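Local coordinates for protein TSR3 (Vulcanisaeta distributa, PDB 5APG) that probably transfers the aminocarboxypropyl group of S-adenosylmethionine to an N1-methylpseudouridine of 16S ribosomal RNA, the last step in making a hypermodified pseudouridine, at residues P3-Y8 against R64-I69; K17-K22 against S111-V116. One frame throughout, in Å; residues are numbered along the deposited sequence.

How the contacts relate
Both contacts are buried, and both reach the bound selenium analogue of S-adenosylmethionine, from different parts of the SPOUT fold. Contact 1 joins two neighbouring strands inside the parallel sheet, so main-chain hydrogen bonds and aliphatic packing do most of the work; it meets the ligand at the ribose. Contact 2 joins the starts of two helices beside that sheet, and its bonds run from one threonine hydroxyl and main-chain N-H groups at the helix starts to the ligand carboxylate. Strand 5-9 leads along the chain into helix 19-25. The contacts also touch directly: Leu68 CD2 packs 3.7 Å from Val116 CG2, and Ile7 CD1 lies 4.1 Å from Ala20 CB.

Contact 1 (P3-Y8 against R64-I69). With EEM ([(3S)-3-amino-4-hydroxy-4-oxo-butyl]-[[(2S,3S,4R,5R)-5-(6-aminopurin-9-yl)-3,4-dihydroxy-oxolan-2-yl]methyl]-methyl-selanium), chain D.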
ATOM      1  N   PRO A   3      14.018  -0.063   3.200  1.00 27.55           N
ATOM      2  CA  PRO A   3      14.235   0.685   1.960  1.00 24.97           C
ATOM      3  C   PRO A   3      13.792   2.127   2.134  1.00 23.88           C
ATOM      4  O   PRO A   3      13.021   2.421   3.046  1.00 23.74           O
ATOM      5  CB  PRO A   3      13.355  -0.045   0.934  1.00 25.59           C
ATOM      6  CG  PRO A   3      12.382  -0.831   1.744  1.00 27.44           C
ATOM      7  CD  PRO A   3      13.083  -1.185   3.016  1.00 24.03           C
ATOM      8  N   ARG A   4      14.281   3.015   1.280  1.00 20.68           N
ATOM      9  CA  ARG A   4      13.858   4.406   1.321  1.00 20.85           C
ATOM     10  C   ARG A   4      12.426   4.535   0.814  1.00 22.77           C
ATOM     11  O   ARG A   4      12.104   4.081  -0.285  1.00 21.58           O
ATOM     12  CB  ARG A   4      14.806   5.278   0.498  1.00 25.42           C
ATOM     13  CG  ARG A   4      16.225   5.319   1.050  1.00 29.04           C
ATOM     14  CD  ARG A   4      16.296   6.203   2.283  1.00 37.06           C
ATOM     15  NE  ARG A   4      16.077   7.607   1.948  1.00 44.03           N
ATOM     16  CZ  ARG A   4      17.029   8.423   1.506  1.00 47.45           C
ATOM     17  NH1 ARG A   4      18.270   7.975   1.355  1.00 50.68           N
ATOM     18  NH2 ARG A   4      16.744   9.688   1.220  1.00 47.59           N
ATOM     19  N   VAL A   5      11.568   5.141   1.627  1.00 21.52           N
ATOM     20  CA  VAL A   5      10.165   5.330   1.265  1.00 19.97           C
ATOM     21  C   VAL A   5       9.881   6.808   1.013  1.00 22.01           C
ATOM     22  O   VAL A   5      10.242   7.670   1.819  1.00 21.98           O
ATOM     23  CB  VAL A   5       9.219   4.798   2.363  1.00 17.45           C
ATOM     24  CG1 VAL A   5       7.764   4.958   1.939  1.00 18.12           C
ATOM     25  CG2 VAL A   5       9.532   3.340   2.675  1.00 19.26           C
ATOM     26  N   PHE A   6       9.247   7.098  -0.119  1.00 16.73           N
ATOM     27  CA  PHE A   6       8.935   8.468  -0.498  1.00 18.74           C
ATOM     28  C   PHE A   6       7.433   8.629  -0.705  1.00 18.98           C
ATOM     29  O   PHE A   6       6.801   7.807  -1.369  1.00 19.91           O
ATOM     30  CB  PHE A   6       9.684   8.861  -1.771  1.00 20.78           C
ATOM     31  CG  PHE A   6      11.176   8.759  -1.654  1.00 23.06           C
ATOM     32  CD1 PHE A   6      11.823   7.564  -1.912  1.00 19.69           C
ATOM     33  CD2 PHE A   6      11.930   9.861  -1.288  1.00 28.47           C
ATOM     34  CE1 PHE A   6      13.200   7.467  -1.804  1.00 25.88           C
ATOM     35  CE2 PHE A   6      13.309   9.772  -1.177  1.00 28.69           C
ATOM     36  CZ  PHE A   6      13.943   8.573  -1.435  1.00 27.01           C
ATOM     37  N   ILE A   7       6.870   9.692  -0.140  1.00 18.91           N
ATOM     38  CA  ILE A   7       5.434   9.924  -0.214  1.00 21.15           C
ATOM     39  C   ILE A   7       5.106  11.314  -0.745  1.00 23.18           C
ATOM     40  O   ILE A   7       5.608  12.319  -0.240  1.00 24.18           O
ATOM     41  CB  ILE A   7       4.761   9.757   1.168  1.00 19.07           C
ATOM     42  CG1 ILE A   7       4.977   8.344   1.713  1.00 21.04           C
ATOM     43  CG2 ILE A   7       3.269  10.066   1.079  1.00 20.00           C
ATOM     44  CD1 ILE A   7       4.470   8.156   3.140  1.00 24.31           C
ATOM     45  N   TYR A   8       4.273  11.368  -1.777  1.00 21.86           N
ATOM     46  CA  TYR A   8       3.659  12.627  -2.153  1.00 23.63           C
ATOM     47  C   TYR A   8       2.275  12.668  -1.533  1.00 25.77           C
ATOM     48  O   TYR A   8       1.454  11.776  -1.761  1.00 22.25           O
ATOM     49  CB  TYR A   8       3.566  12.805  -3.667  1.00 24.68           C
ATOM     50  CG  TYR A   8       2.727  14.009  -4.034  1.00 26.18           C
ATOM     51  CD1 TYR A   8       3.183  15.296  -3.778  1.00 32.55           C
ATOM     52  CD2 TYR A   8       1.469  13.860  -4.602  1.00 31.05           C
ATOM     53  CE1 TYR A   8       2.416  16.403  -4.092  1.00 36.15           C
ATOM     54  CE2 TYR A   8       0.694  14.961  -4.920  1.00 35.63           C
ATOM     55  CZ  TYR A   8       1.174  16.230  -4.663  1.00 41.28           C
ATOM     56  OH  TYR A   8       0.408  17.327  -4.979  1.00 49.09           O
ATOM     57  N   ARG A  64      16.142   1.662  -5.970  1.00 22.72           N
ATOM     58  CA  ARG A  64      15.487   2.890  -6.419  1.00 20.94           C
ATOM     59  C   ARG A  64      14.580   3.482  -5.342  1.00 19.27           C
ATOM     60  O   ARG A  64      14.365   4.694  -5.303  1.00 23.20           O
ATOM     61  CB  ARG A  64      14.667   2.646  -7.697  1.00 20.48           C
ATOM     62  CG  ARG A  64      15.480   2.448  -8.985  1.00 21.33           C
ATOM     63  CD  ARG A  64      15.658   0.970  -9.295  1.00 22.57           C
ATOM     64  NE  ARG A  64      16.320   0.722 -10.576  1.00 19.50           N
ATOM     65  CZ  ARG A  64      15.679   0.601 -11.738  1.00 19.63           C
ATOM     66  NH1 ARG A  64      14.359   0.731 -11.793  1.00 17.98           N
ATOM     67  NH2 ARG A  64      16.363   0.362 -12.849  1.00 16.28           N
ATOM     68  N   GLY A  65      14.036   2.631  -4.479  1.00 20.42           N
ATOM     69  CA  GLY A  65      13.166   3.090  -3.407  1.00 20.41           C
ATOM     70  C   GLY A  65      11.716   2.672  -3.578  1.00 18.98           C
ATOM     71  O   GLY A  65      11.361   1.999  -4.550  1.00 20.39           O
ATOM     72  N   LEU A  66      10.878   3.074  -2.626  1.00 16.28           N
ATOM     73  CA  LEU A  66       9.446   2.772  -2.649  1.00 15.60           C
ATOM     74  C   LEU A  66       8.643   4.067  -2.567  1.00 17.23           C
ATOM     75  O   LEU A  66       8.813   4.848  -1.630  1.00 17.88           O
ATOM     76  CB  LEU A  66       9.062   1.842  -1.491  1.00 15.72           C
ATOM     77  CG  LEU A  66       7.580   1.462  -1.362  1.00 17.57           C
ATOM     78  CD1 LEU A  66       7.138   0.582  -2.517  1.00 17.22           C
ATOM     79  CD2 LEU A  66       7.301   0.774  -0.025  1.00 16.67           C
ATOM     80  N   SER A  67       7.780   4.295  -3.550  1.00 15.72           N
ATOM     81  CA  SER A  67       7.009   5.533  -3.622  1.00 17.49           C
ATOM     82  C   SER A  67       5.527   5.288  -3.359  1.00 14.15           C
ATOM     83  O   SER A  67       5.008   4.210  -3.643  1.00 17.99           O
ATOM     84  CB  SER A  67       7.184   6.195  -4.993  1.00 16.66           C
ATOM     85  OG  SER A  67       8.537   6.541  -5.230  1.00 17.61           O
ATOM     86  N   LEU A  68       4.857   6.294  -2.810  1.00 16.38           N
ATOM     87  CA  LEU A  68       3.411   6.254  -2.626  1.00 16.84           C
ATOM     88  C   LEU A  68       2.809   7.640  -2.791  1.00 18.61           C
ATOM     89  O   LEU A  68       3.455   8.651  -2.513  1.00 20.28           O
ATOM     90  CB  LEU A  68       3.021   5.714  -1.243  1.00 19.46           C
ATOM     91  CG  LEU A  68       3.310   4.283  -0.792  1.00 21.75           C
ATOM     92  CD1 LEU A  68       4.734   4.133  -0.268  1.00 22.33           C
ATOM     93  CD2 LEU A  68       2.294   3.880   0.266  1.00 22.65           C
ATOM     94  N   ILE A  69       1.558   7.676  -3.228  1.00 16.42           N
ATOM     95  CA  ILE A  69       0.776   8.898  -3.185  1.00 18.39           C
ATOM     96  C   ILE A  69      -0.245   8.770  -2.063  1.00 20.90           C
ATOM     97  O   ILE A  69      -1.027   7.818  -2.032  1.00 20.74           O
ATOM     98  CB  ILE A  69       0.063   9.176  -4.523  1.00 17.23           C
ATOM     99  CG1 ILE A  69       1.088   9.440  -5.631  1.00 22.38           C
ATOM    100  CG2 ILE A  69      -0.876  10.369  -4.383  1.00 21.80           C
ATOM    101  CD1 ILE A  69       0.495   9.394  -7.036  1.00 25.87           C
TER
HETATM  102  C2  EEM D1185      -1.798  -0.531  -3.431  1.00 15.09           C
HETATM  103  N3  EEM D1185      -1.627   0.516  -2.683  1.00 16.21           N
HETATM  104  C4  EEM D1185      -2.423   0.730  -1.651  1.00 15.36           C
HETATM  105  C1' EEM D1185      -1.563   2.824  -0.540  1.00 16.83           C
HETATM  106  C2' EEM D1185      -1.789   3.744  -1.766  1.00 17.05           C
HETATM  107  C3' EEM D1185      -2.756   4.623  -1.294  1.00 19.84           C
HETATM  108  C4' EEM D1185      -2.565   4.862   0.015  1.00 16.83           C
HETATM  109  C5' EEM D1185      -3.807   4.966   0.820  1.00 18.24           C
HETATM  110  O   EEM D1185      -3.773   6.337   5.818  1.00 22.30           O
HETATM  111  C   EEM D1185      -4.570   7.230   5.752  1.00 25.67           C
HETATM  112  OXT EEM D1185      -4.501   8.179   6.514  1.00 30.37           O
HETATM  113  CA  EEM D1185      -5.647   7.220   4.689  1.00 27.31           C
HETATM  114  N   EEM D1185      -6.563   8.288   4.971  1.00 29.95           N
HETATM  115  CB  EEM D1185      -4.932   7.408   3.359  1.00 25.03           C
HETATM  116  CG  EEM D1185      -5.772   7.084   2.142  1.00 27.59           C
HETATM  117 SE   EEM D1185      -4.622   6.722   0.570  0.89 24.04          SE
HETATM  118  CE  EEM D1185      -5.701   6.557  -1.030  1.00 20.49           C
HETATM  119  O4' EEM D1185      -1.910   3.476   0.492  1.00 17.41           O
HETATM  120  O3' EEM D1185      -2.898   5.820  -2.155  1.00 20.11           O
HETATM  121  O2' EEM D1185      -0.540   4.437  -1.861  1.00 18.93           O
HETATM  122  N9  EEM D1185      -2.508   1.687  -0.715  1.00 15.12           N
HETATM  123  C8  EEM D1185      -3.524   1.358   0.058  1.00 16.66           C
HETATM  124  N7  EEM D1185      -4.099   0.248  -0.345  1.00 15.66           N
HETATM  125  C5  EEM D1185      -3.428  -0.190  -1.424  1.00 14.80           C
HETATM  126  N1  EEM D1185      -2.739  -1.436  -3.261  1.00 15.26           N
HETATM  127  C6  EEM D1185      -3.583  -1.317  -2.279  1.00 15.65           C
HETATM  128  N6  EEM D1185      -4.611  -2.259  -2.079  1.00 13.90           N
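Ile69 O is gripped twice by the ligand ribose: it accepts from EEM O3' at 2.7 Å and, weakly, from O2'. Leu66 O is held from strand 5-9 by one hydrogen bond and one CA-H...O contact. Phe6 N sends it the hydrogen bond, 2.7 Å long, nearly straight at 167° and arriving almost along the C=O axis. Val5 CA makes the CA-H...O contact to Leu66 O at 3.2 Å. The Phe6 ring turns its edge to the same oxygen, which lies near the ring plane. On the amide side of Leu66, its N donates to Arg4 O at 2.8 Å. The parallel pairing then repeats two residues on, where Leu68 N reaches Phe6 O in a more bent bond (146°) and Leu68 O takes the N-H of Tyr8. Val5, Ile7, Leu66 and Leu68 share one face of the sheet. Val5 holds CG1 anti to its backbone N (chi1 -178°), which sets that methyl 3.8 Å from Leu68 CD1, the two side chains crossing obliquely. On the opposite face, Ile69 CG2 sits at the edge of the Tyr8 ring, 4.2 Å from CD2, and Ser67 OG is hydrogen-bonded to Ser42. At the Ile69 end the pair reaches the ligand, where Leu68 CD2 packs 3.6 Å from EEM O2'. These are inner strands of the five-stranded parallel sheet, with strand 30-32 bonded to the far side of 5-9 and strand 43-45 flanking 66-70; helix 112-122 packs on the Leu66 and Leu68 face through Thr112, Val116 and Ala119.

Contact 2 (K17-K22 against S111-V116); sequences KNTAIK and STIEAV. With EEM ([(3S)-3-amino-4-hydroxy-4-oxo-butyl]-[[(2S,3S,4R,5R)-5-(6-aminopurin-9-yl)-3,4-dihydroxy-oxolan-2-yl]methyl]-methyl-selanium), chain D.
The carboxylate end of the S-adenosylmethionine pocket is built here, where the N-terminal turns of helices 19-25 and 112-122 meet. Thr19 OG1 bridges the two: it donates to EEM O at 2.5 Å and accepts from Ile113 N at 3.0 Å, a bent bond of 141°. A chi1 of 68° places that hydroxyl in the crowded position between the backbone N and the carbonyl carbon, facing the other helix. Thr112 N donates to the same EEM O at 2.9 Å, and Thr19 N takes the second carboxylate oxygen, OXT, at 3.0 Å in a nearly straight bond (166°). Beside these polar groups, Thr19 CB rests 3.6 Å from Ile113 CG2. Both helix starts are capped. Asn18 OD1 accepts from Ile21 N in its own carbonyl plane, at 2.9 Å. Ser111 and Glu114 form a capping box: Glu114 N donates to Ser111 OG at 3.2 Å, and Glu114 OE1 is held by Ser111 N and, on its anti lone pair, by Ser111 OG at 2.7 Å. Asp70 fixes the second shell, binding Asn18 ND2 through one carboxylate oxygen and Thr112 OG1 through the other. With main-chain N-H groups from two helix N-termini directed at it, the ligand carboxylate is probably stabilised as an anion by both helix dipoles, and the Thr19 hydroxyl, accepting from Ile113 N while donating to EEM O, links the second helix to that carboxylate.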
ATOM      1  N   LYS A  17      -4.896  12.978  11.673  1.00 55.94           N
ATOM      2  CA  LYS A  17      -5.538  11.668  11.607  1.00 53.72           C
ATOM      3  C   LYS A  17      -5.033  10.869  10.410  1.00 46.05           C
ATOM      4  O   LYS A  17      -5.476   9.748  10.162  1.00 46.07           O
ATOM      5  CB  LYS A  17      -7.057  11.821  11.545  1.00 59.12           C
ATOM      6  CG  LYS A  17      -7.663  12.442  12.794  1.00 65.19           C
ATOM      7  CD  LYS A  17      -9.179  12.503  12.714  1.00 71.93           C
ATOM      8  CE  LYS A  17      -9.781  12.903  14.052  1.00 75.18           C
ATOM      9  NZ  LYS A  17     -11.258  13.076  13.974  1.00 72.71           N
ATOM     10  N   ASN A  18      -4.099  11.458   9.676  1.00 42.58           N
ATOM     11  CA  ASN A  18      -3.517  10.828   8.499  1.00 36.09           C
ATOM     12  C   ASN A  18      -2.316   9.957   8.876  1.00 30.94           C
ATOM     13  O   ASN A  18      -1.466  10.379   9.659  1.00 30.25           O
ATOM     14  CB  ASN A  18      -3.117  11.906   7.493  1.00 39.77           C
ATOM     15  CG  ASN A  18      -2.376  11.351   6.305  1.00 33.99           C
ATOM     16  OD1 ASN A  18      -1.147  11.296   6.298  1.00 29.61           O
ATOM     17  ND2 ASN A  18      -3.118  10.943   5.285  1.00 33.64           N
ATOM     18  N   THR A  19      -2.242   8.742   8.331  1.00 25.81           N
ATOM     19  CA  THR A  19      -1.208   7.803   8.769  1.00 23.24           C
ATOM     20  C   THR A  19       0.134   8.069   8.088  1.00 24.12           C
ATOM     21  O   THR A  19       1.180   7.684   8.610  1.00 23.95           O
ATOM     22  CB  THR A  19      -1.615   6.324   8.532  1.00 20.47           C
ATOM     23  OG1 THR A  19      -1.665   6.031   7.127  1.00 18.48           O
ATOM     24  CG2 THR A  19      -2.973   6.029   9.166  1.00 21.17           C
ATOM     25  N   ALA A  20       0.107   8.734   6.937  1.00 22.71           N
ATOM     26  CA  ALA A  20       1.343   9.072   6.233  1.00 21.65           C
ATOM     27  C   ALA A  20       2.125  10.133   7.003  1.00 23.34           C
ATOM     28  O   ALA A  20       3.351  10.063   7.100  1.00 23.11           O
ATOM     29  CB  ALA A  20       1.047   9.549   4.818  1.00 24.70           C
ATOM     30  N   ILE A  21       1.411  11.115   7.546  1.00 24.69           N
ATOM     31  CA  ILE A  21       2.028  12.152   8.366  1.00 26.34           C
ATOM     32  C   ILE A  21       2.777  11.531   9.546  1.00 25.78           C
ATOM     33  O   ILE A  21       3.878  11.963   9.900  1.00 27.39           O
ATOM     34  CB  ILE A  21       0.973  13.158   8.881  1.00 32.36           C
ATOM     35  CG1 ILE A  21       0.451  14.021   7.730  1.00 37.34           C
ATOM     36  CG2 ILE A  21       1.549  14.041   9.973  1.00 35.15           C
ATOM     37  CD1 ILE A  21       1.523  14.838   7.042  1.00 39.19           C
ATOM     38  N   LYS A  22       2.190  10.494  10.137  1.00 23.80           N
ATOM     39  CA  LYS A  22       2.814   9.816  11.268  1.00 22.86           C
ATOM     40  C   LYS A  22       4.057   9.027  10.849  1.00 24.69           C
ATOM     41  O   LYS A  22       5.064   9.040  11.554  1.00 23.00           O
ATOM     42  CB  LYS A  22       1.809   8.893  11.958  1.00 22.29           C
ATOM     43  CG  LYS A  22       2.127   8.645  13.424  1.00 22.34           C
ATOM     44  CD  LYS A  22       0.981   7.934  14.118  1.00 22.75           C
ATOM     45  CE  LYS A  22       1.252   7.787  15.596  1.00 23.49           C
ATOM     46  NZ  LYS A  22       0.140   7.092  16.316  1.00 20.93           N
ATOM     47  N   SER A 111      -5.092   1.618   4.831  1.00 15.66           N
ATOM     48  CA  SER A 111      -4.484   2.898   5.170  1.00 15.43           C
ATOM     49  C   SER A 111      -3.091   2.953   4.558  1.00 15.54           C
ATOM     50  O   SER A 111      -2.524   1.923   4.190  1.00 15.38           O
ATOM     51  CB  SER A 111      -4.407   3.093   6.687  1.00 16.87           C
ATOM     52  OG  SER A 111      -3.471   2.202   7.280  1.00 17.06           O
ATOM     53  N   THR A 112      -2.545   4.157   4.435  1.00 15.19           N
ATOM     54  CA  THR A 112      -1.217   4.316   3.867  1.00 15.27           C
ATOM     55  C   THR A 112      -0.185   3.530   4.686  1.00 15.99           C
ATOM     56  O   THR A 112       0.688   2.871   4.123  1.00 16.53           O
ATOM     57  CB  THR A 112      -0.824   5.802   3.784  1.00 17.06           C
ATOM     58  OG1 THR A 112      -1.723   6.475   2.892  1.00 18.42           O
ATOM     59  CG2 THR A 112       0.607   5.961   3.261  1.00 18.83           C
ATOM     60  N   ILE A 113      -0.305   3.563   6.012  1.00 14.91           N
ATOM     61  CA  ILE A 113       0.688   2.888   6.845  1.00 14.89           C
ATOM     62  C   ILE A 113       0.572   1.364   6.726  1.00 15.17           C
ATOM     63  O   ILE A 113       1.583   0.662   6.739  1.00 15.55           O
ATOM     64  CB  ILE A 113       0.591   3.324   8.344  1.00 15.68           C
ATOM     65  CG1 ILE A 113       1.782   2.781   9.127  1.00 17.50           C
ATOM     66  CG2 ILE A 113      -0.718   2.874   8.998  1.00 15.40           C
ATOM     67  CD1 ILE A 113       1.992   3.442  10.493  1.00 17.84           C
ATOM     68  N   GLU A 114      -0.647   0.850   6.581  1.00 14.23           N
ATOM     69  CA  GLU A 114      -0.842  -0.586   6.391  1.00 14.72           C
ATOM     70  C   GLU A 114      -0.273  -1.021   5.046  1.00 13.54           C
ATOM     71  O   GLU A 114       0.299  -2.104   4.912  1.00 14.01           O
ATOM     72  CB  GLU A 114      -2.327  -0.956   6.473  1.00 15.01           C
ATOM     73  CG  GLU A 114      -2.898  -0.984   7.893  1.00 15.54           C
ATOM     74  CD  GLU A 114      -4.417  -0.979   7.899  1.00 15.76           C
ATOM     75  OE1 GLU A 114      -5.005  -0.040   7.327  1.00 16.36           O
ATOM     76  OE2 GLU A 114      -5.024  -1.917   8.458  1.00 18.37           O
ATOM     77  N   ALA A 115      -0.440  -0.171   4.044  1.00 15.00           N
ATOM     78  CA  ALA A 115       0.077  -0.473   2.720  1.00 15.61           C
ATOM     79  C   ALA A 115       1.596  -0.516   2.707  1.00 13.85           C
ATOM     80  O   ALA A 115       2.192  -1.402   2.093  1.00 14.86           O
ATOM     81  CB  ALA A 115      -0.416   0.531   1.730  1.00 15.49           C
ATOM     82  N   VAL A 116       2.219   0.455   3.370  1.00 16.41           N
ATOM     83  CA  VAL A 116       3.672   0.477   3.486  1.00 16.10           C
ATOM     84  C   VAL A 116       4.154  -0.790   4.189  1.00 14.05           C
ATOM     85  O   VAL A 116       5.078  -1.455   3.725  1.00 14.94           O
ATOM     86  CB  VAL A 116       4.160   1.730   4.251  1.00 14.55           C
ATOM     87  CG1 VAL A 116       5.632   1.597   4.642  1.00 15.63           C
ATOM     88  CG2 VAL A 116       3.935   2.987   3.403  1.00 15.94           C
TER
HETATM   89  C2  EEM D1185      -1.798  -0.531  -3.431  1.00 15.09           C
HETATM   90  N3  EEM D1185      -1.627   0.516  -2.683  1.00 16.21           N
HETATM   91  C4  EEM D1185      -2.423   0.730  -1.651  1.00 15.36           C
HETATM   92  C1' EEM D1185      -1.563   2.824  -0.540  1.00 16.83           C
HETATM   93  C2' EEM D1185      -1.789   3.744  -1.766  1.00 17.05           C
HETATM   94  C3' EEM D1185      -2.756   4.623  -1.294  1.00 19.84           C
HETATM   95  C4' EEM D1185      -2.565   4.862   0.015  1.00 16.83           C
HETATM   96  C5' EEM D1185      -3.807   4.966   0.820  1.00 18.24           C
HETATM   97  O   EEM D1185      -3.773   6.337   5.818  1.00 22.30           O
HETATM   98  C   EEM D1185      -4.570   7.230   5.752  1.00 25.67           C
HETATM   99  OXT EEM D1185      -4.501   8.179   6.514  1.00 30.37           O
HETATM  100  CA  EEM D1185      -5.647   7.220   4.689  1.00 27.31           C
HETATM  101  N   EEM D1185      -6.563   8.288   4.971  1.00 29.95           N
HETATM  102  CB  EEM D1185      -4.932   7.408   3.359  1.00 25.03           C
HETATM  103  CG  EEM D1185      -5.772   7.084   2.142  1.00 27.59           C
HETATM  104 SE   EEM D1185      -4.622   6.722   0.570  0.89 24.04          SE
HETATM  105  CE  EEM D1185      -5.701   6.557  -1.030  1.00 20.49           C
HETATM  106  O4' EEM D1185      -1.910   3.476   0.492  1.00 17.41           O
HETATM  107  O3' EEM D1185      -2.898   5.820  -2.155  1.00 20.11           O
HETATM  108  O2' EEM D1185      -0.540   4.437  -1.861  1.00 18.93           O
HETATM  109  N9  EEM D1185      -2.508   1.687  -0.715  1.00 15.12           N
HETATM  110  C8  EEM D1185      -3.524   1.358   0.058  1.00 16.66           C
HETATM  111  N7  EEM D1185      -4.099   0.248  -0.345  1.00 15.66           N
HETATM  112  C5  EEM D1185      -3.428  -0.190  -1.424  1.00 14.80           C
HETATM  113  N1  EEM D1185      -2.739  -1.436  -3.261  1.00 15.26           N
HETATM  114  C6  EEM D1185      -3.583  -1.317  -2.279  1.00 15.65           C
HETATM  115  N6  EEM D1185      -4.611  -2.259  -2.079  1.00 13.90           N